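Local coordinates for mannan endo-1,6-alpha-mannosidase (Chaetomium thermophilum, PDB 6RY0), which probably acts as a glycoside hydrolase family 76 transglycosidase on alpha-1,6-mannosidic linkages, transferring GPI-anchored glycoproteins into the fungal cell wall, at residues 232-244 and 255-267. Sequence-based numbering, arbitrary orientation.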
loop_
_atom_site.group_PDB
_atom_site.type_symbol
_atom_site.label_atom_id
_atom_site.label_comp_id
_atom_site.label_asym_id
_atom_site.label_seq_id
_atom_site.Cartn_x
_atom_site.Cartn_y
_atom_site.Cartn_z
ATOM N N VAL A 232 4.094 22.162 -2.918
ATOM C CA VAL A 232 2.747 22.508 -2.493
ATOM C C VAL A 232 2.645 22.485 -0.964
ATOM O O VAL A 232 1.691 22.995 -0.397
ATOM C CB VAL A 232 1.702 21.557 -3.147
ATOM C CG1 VAL A 232 1.788 20.157 -2.581
ATOM C CG2 VAL A 232 0.297 22.094 -3.067
ATOM N N GLY A 233 3.631 21.904 -0.266
ATOM C CA GLY A 233 3.659 21.944 1.174
ATOM C C GLY A 233 2.904 20.819 1.843
ATOM O O GLY A 233 2.692 20.856 3.049
ATOM N N TYR A 234 2.558 19.776 1.093
ATOM C CA TYR A 234 2.014 18.578 1.709
ATOM C C TYR A 234 3.099 17.867 2.511
ATOM O O TYR A 234 2.778 17.159 3.469
ATOM C CB TYR A 234 1.354 17.642 0.711
ATOM C CG TYR A 234 0.154 18.184 -0.029
ATOM C CD1 TYR A 234 -0.433 19.427 0.244
ATOM C CD2 TYR A 234 -0.370 17.461 -1.065
ATOM C CE1 TYR A 234 -1.490 19.890 -0.501
ATOM C CE2 TYR A 234 -1.422 17.920 -1.829
ATOM C CZ TYR A 234 -1.990 19.146 -1.554
ATOM O OH TYR A 234 -3.006 19.683 -2.328
ATOM N N ILE A 235 4.361 18.016 2.121
ATOM C CA ILE A 235 5.497 17.667 2.955
ATOM C C ILE A 235 5.904 18.953 3.650
ATOM O O ILE A 235 6.215 19.943 2.994
ATOM C CB ILE A 235 6.663 17.127 2.151
ATOM C CG1 ILE A 235 6.255 15.914 1.317
ATOM C CG2 ILE A 235 7.830 16.816 3.087
ATOM C CD1 ILE A 235 7.310 15.520 0.285
ATOM N N ASP A 236 5.907 18.933 4.989
ATOM C CA ASP A 236 6.268 20.123 5.755
ATOM C C ASP A 236 7.755 20.402 5.579
ATOM O O ASP A 236 8.585 19.527 5.859
ATOM C CB ASP A 236 5.897 19.896 7.227
ATOM C CG ASP A 236 5.992 21.160 8.023
ATOM O OD1 ASP A 236 7.118 21.675 8.229
ATOM O OD2 ASP A 236 4.951 21.676 8.463
ATOM N N HIS A 237 8.114 21.607 5.147
ATOM C CA HIS A 237 9.502 21.917 4.865
ATOM C C HIS A 237 10.366 21.979 6.109
ATOM O O HIS A 237 11.577 21.902 5.994
ATOM C CB HIS A 237 9.610 23.273 4.166
ATOM C CG HIS A 237 9.034 23.291 2.796
ATOM N ND1 HIS A 237 9.405 24.231 1.857
ATOM C CD2 HIS A 237 8.151 22.468 2.179
ATOM C CE1 HIS A 237 8.764 23.987 0.726
ATOM N NE2 HIS A 237 7.986 22.940 0.896
ATOM N N GLU A 238 9.759 22.158 7.274
ATOM C CA GLU A 238 10.481 22.219 8.529
ATOM C C GLU A 238 10.556 20.853 9.202
ATOM O O GLU A 238 11.611 20.402 9.628
ATOM C CB GLU A 238 9.825 23.246 9.464
ATOM C CG GLU A 238 10.425 23.246 10.871
ATOM C CD GLU A 238 9.639 24.078 11.883
ATOM O OE1 GLU A 238 8.599 24.699 11.536
ATOM O OE2 GLU A 238 10.045 24.097 13.054
ATOM N N THR A 239 9.418 20.189 9.312
ATOM C CA THR A 239 9.317 18.976 10.143
ATOM C C THR A 239 9.254 17.677 9.345
ATOM O O THR A 239 9.391 16.600 9.938
ATOM C CB THR A 239 8.071 19.014 11.041
ATOM O OG1 THR A 239 6.936 18.870 10.171
ATOM C CG2 THR A 239 7.991 20.315 11.822
ATOM N N TRP A 240 8.982 17.760 8.055
ATOM C CA TRP A 240 8.816 16.580 7.220
ATOM C C TRP A 240 7.637 15.711 7.629
ATOM O O TRP A 240 7.531 14.573 7.173
ATOM C CB TRP A 240 10.125 15.802 7.035
ATOM C CG TRP A 240 11.064 16.576 6.154
ATOM C CD1 TRP A 240 11.708 17.753 6.426
ATOM C CD2 TRP A 240 11.371 16.295 4.791
ATOM N NE1 TRP A 240 12.407 18.191 5.333
ATOM C CE2 TRP A 240 12.220 17.307 4.321
ATOM C CE3 TRP A 240 11.006 15.277 3.915
ATOM C CZ2 TRP A 240 12.727 17.321 3.019
ATOM C CZ3 TRP A 240 11.502 15.310 2.621
ATOM C CH2 TRP A 240 12.355 16.319 2.201
ATOM N N ALA A 241 6.712 16.262 8.405
ATOM C CA ALA A 241 5.373 15.722 8.464
ATOM C C ALA A 241 4.772 15.686 7.065
ATOM O O ALA A 241 5.118 16.498 6.212
ATOM C CB ALA A 241 4.501 16.586 9.357
ATOM N N VAL A 242 3.836 14.767 6.860
ATOM C CA VAL A 242 3.198 14.590 5.564
ATOM C C VAL A 242 1.690 14.682 5.731
ATOM O O VAL A 242 1.042 13.817 6.355
ATOM C CB VAL A 242 3.626 13.276 4.895
ATOM C CG1 VAL A 242 2.930 13.129 3.536
ATOM C CG2 VAL A 242 5.145 13.228 4.727
ATOM N N TYR A 243 1.142 15.785 5.248
ATOM C CA TYR A 243 -0.253 16.131 5.395
ATOM C C TYR A 243 -1.109 15.449 4.313
ATOM O O TYR A 243 -0.608 14.728 3.466
ATOM C CB TYR A 243 -0.379 17.662 5.330
ATOM C CG TYR A 243 0.494 18.361 6.361
ATOM C CD1 TYR A 243 0.445 18.002 7.693
ATOM C CD2 TYR A 243 1.371 19.353 5.971
ATOM C CE1 TYR A 243 1.242 18.635 8.626
ATOM C CE2 TYR A 243 2.179 19.988 6.888
ATOM C CZ TYR A 243 2.115 19.619 8.237
ATOM O OH TYR A 243 2.896 20.223 9.202
ATOM N N ASP A 244 -2.405 15.669 4.392
ATOM C CA ASP A 244 -3.337 14.864 3.615
ATOM C C ASP A 244 -3.651 15.406 2.222
ATOM O O ASP A 244 -3.816 14.617 1.300
ATOM C CB ASP A 244 -4.645 14.655 4.389
ATOM C CG ASP A 244 -5.461 13.533 3.793
ATOM O OD1 ASP A 244 -4.994 12.372 3.953
ATOM O OD2 ASP A 244 -6.499 13.775 3.130
ATOM N N ILE A 255 -4.592 23.340 3.371
ATOM C CA ILE A 255 -4.030 22.014 3.630
ATOM C C ILE A 255 -4.778 21.361 4.791
ATOM O O ILE A 255 -4.917 21.924 5.875
ATOM C CB ILE A 255 -2.532 22.074 3.917
ATOM C CG1 ILE A 255 -1.787 22.540 2.670
ATOM C CG2 ILE A 255 -2.006 20.707 4.318
ATOM C CD1 ILE A 255 -0.295 22.755 2.900
ATOM N N ASN A 256 -5.237 20.146 4.544
ATOM C CA ASN A 256 -5.742 19.261 5.581
ATOM C C ASN A 256 -4.532 18.636 6.240
ATOM O O ASN A 256 -3.852 17.811 5.632
ATOM C CB ASN A 256 -6.663 18.236 4.935
ATOM C CG ASN A 256 -7.113 17.185 5.875
ATOM O OD1 ASN A 256 -6.742 17.174 7.039
ATOM N ND2 ASN A 256 -7.919 16.251 5.362
ATOM N N ARG A 257 -4.252 19.062 7.473
ATOM C CA ARG A 257 -3.024 18.668 8.147
ATOM C C ARG A 257 -3.138 17.343 8.911
ATOM O O ARG A 257 -2.232 16.980 9.649
ATOM C CB ARG A 257 -2.401 19.818 8.971
ATOM C CG ARG A 257 -1.807 20.964 8.065
ATOM C CD ARG A 257 -1.096 22.083 8.849
ATOM N NE ARG A 257 -0.516 23.091 7.945
ATOM C CZ ARG A 257 -1.198 24.082 7.377
ATOM N NH1 ARG A 257 -2.497 24.217 7.611
ATOM N NH2 ARG A 257 -0.590 24.933 6.553
ATOM N N ALA A 258 -4.210 16.587 8.676
ATOM C CA ALA A 258 -4.249 15.228 9.213
ATOM C C ALA A 258 -3.058 14.449 8.671
ATOM O O ALA A 258 -2.775 14.468 7.479
ATOM C CB ALA A 258 -5.539 14.516 8.825
ATOM N N GLN A 259 -2.403 13.735 9.566
ATOM C CA GLN A 259 -1.202 12.936 9.295
ATOM C C GLN A 259 -1.528 11.454 9.384
ATOM O O GLN A 259 -1.514 10.870 10.468
ATOM C CB GLN A 259 -0.092 13.294 10.259
ATOM C CG GLN A 259 0.465 14.705 10.064
ATOM C CD GLN A 259 1.525 15.015 11.102
ATOM O OE1 GLN A 259 2.591 14.339 11.130
ATOM N NE2 GLN A 259 1.291 15.976 11.914
ATOM N N PHE A 260 -1.826 10.843 8.235
ATOM C CA PHE A 260 -2.082 9.418 8.176
ATOM C C PHE A 260 -0.772 8.686 7.927
ATOM O O PHE A 260 0.040 9.094 7.071
ATOM C CB PHE A 260 -3.113 9.085 7.101
ATOM C CG PHE A 260 -4.480 9.611 7.426
ATOM C CD1 PHE A 260 -5.261 8.956 8.354
ATOM C CD2 PHE A 260 -4.962 10.767 6.860
ATOM C CE1 PHE A 260 -6.494 9.444 8.698
ATOM C CE2 PHE A 260 -6.209 11.267 7.207
ATOM C CZ PHE A 260 -6.959 10.607 8.122
ATOM N N SER A 261 -0.577 7.584 8.645
ATOM C CA SER A 261 0.710 6.911 8.640
ATOM C C SER A 261 1.138 6.486 7.244
ATOM O O SER A 261 2.321 6.590 6.886
ATOM C CB SER A 261 0.634 5.703 9.561
ATOM O OG SER A 261 -0.247 4.711 9.083
ATOM N N TYR A 262 0.191 6.009 6.451
ATOM C CA TYR A 262 0.549 5.447 5.145
ATOM C C TYR A 262 1.044 6.504 4.176
ATOM O O TYR A 262 1.721 6.151 3.221
ATOM C CB TYR A 262 -0.594 4.605 4.546
ATOM C CG TYR A 262 -1.777 5.325 3.903
ATOM C CD1 TYR A 262 -2.251 6.561 4.356
ATOM C CD2 TYR A 262 -2.435 4.740 2.841
ATOM C CE1 TYR A 262 -3.343 7.187 3.778
ATOM C CE2 TYR A 262 -3.543 5.370 2.273
ATOM C CZ TYR A 262 -3.982 6.605 2.727
ATOM O OH TYR A 262 -5.051 7.253 2.157
ATOM N N ASN A 263 0.687 7.762 4.360
ATOM C CA ASN A 263 1.176 8.807 3.466
ATOM C C ASN A 263 2.662 9.028 3.636
ATOM O O ASN A 263 3.445 8.940 2.675
ATOM C CB ASN A 263 0.401 10.123 3.671
ATOM C CG ASN A 263 -0.861 10.189 2.868
ATOM O OD1 ASN A 263 -0.931 9.631 1.770
ATOM N ND2 ASN A 263 -1.854 10.920 3.365
ATOM N N ALA A 264 3.109 9.268 4.854
ATOM C CA ALA A 264 4.544 9.429 5.088
ATOM C C ALA A 264 5.282 8.147 4.746
ATOM O O ALA A 264 6.367 8.191 4.158
ATOM C CB ALA A 264 4.827 9.864 6.527
ATOM N N ALA A 265 4.744 6.994 5.123
ATOM C CA ALA A 265 5.459 5.753 4.875
ATOM C C ALA A 265 5.581 5.457 3.380
ATOM O O ALA A 265 6.611 4.917 2.954
ATOM C CB ALA A 265 4.791 4.571 5.590
ATOM N N LEU A 266 4.570 5.776 2.575
ATOM C CA LEU A 266 4.661 5.518 1.154
ATOM C C LEU A 266 5.707 6.428 0.520
ATOM O O LEU A 266 6.443 6.014 -0.369
ATOM C CB LEU A 266 3.288 5.676 0.484
ATOM C CG LEU A 266 3.237 5.207 -0.974
ATOM C CD1 LEU A 266 3.832 3.829 -1.166
ATOM C CD2 LEU A 266 1.796 5.212 -1.429
ATOM N N LEU A 267 5.767 7.695 0.937
ATOM C CA LEU A 267 6.805 8.576 0.438
ATOM C C LEU A 267 8.188 8.083 0.852
ATOM O O LEU A 267 9.127 8.147 0.052
ATOM C CB LEU A 267 6.584 10.005 0.880
ATOM C CG LEU A 267 5.328 10.679 0.309
ATOM C CD1 LEU A 267 5.276 12.125 0.743
ATOM C CD2 LEU A 267 5.249 10.565 -1.177
HETATM O O HOH W 1 1.684 11.272 7.170
HETATM O O HOH W 2 -1.486 12.587 5.878
HETATM O O HOH W 3 -3.830 11.812 1.112
HETATM O O HOH W 4 -5.840 10.252 2.591
#
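Arg257 lays its aliphatic chain over one face of the Tyr243 ring, CG standing 3.8 Å from the ring centroid in a CH-pi contact, while Gly233 O and Asp236 OD2 lie at the ring's edge, in its plane. The Tyr234 ring has Val232 CG1 over one face and Ile255 CG1 at its edge. Tyr243 OH donates to Asp236 OD2 at 2.6 Å; Asp236 OD1 meanwhile closes an Asx turn on Glu238 N. With an alanine here instead of Tyr243, Asp236 OD2 would probably lose this donor and the arginine methylenes the ring face they lie on.

Gly233, its positive phi suited to glycine, ends helix 216-231 in a Schellman motif, and the following loop packs on the start of helix 261-278. On the helix side, branched Val242 suits a wedge: with CG1 anti to the backbone N (chi1 180°), CG1 meets Leu267 CD1 at 3.8 Å and CG2 meets the small Ala264 CB. Asp244 N donates to Asn256 O, 2.9 Å and nearly straight, whereas Asp244 OD2 and Asn256 ND2 both bond to Tyr193 OH. Phe260 is the N-cap residue. A water accepts from Phe260 N and Asn263 ND2 and donates to Val242 O, so solvent links this carbonyl to the helix start.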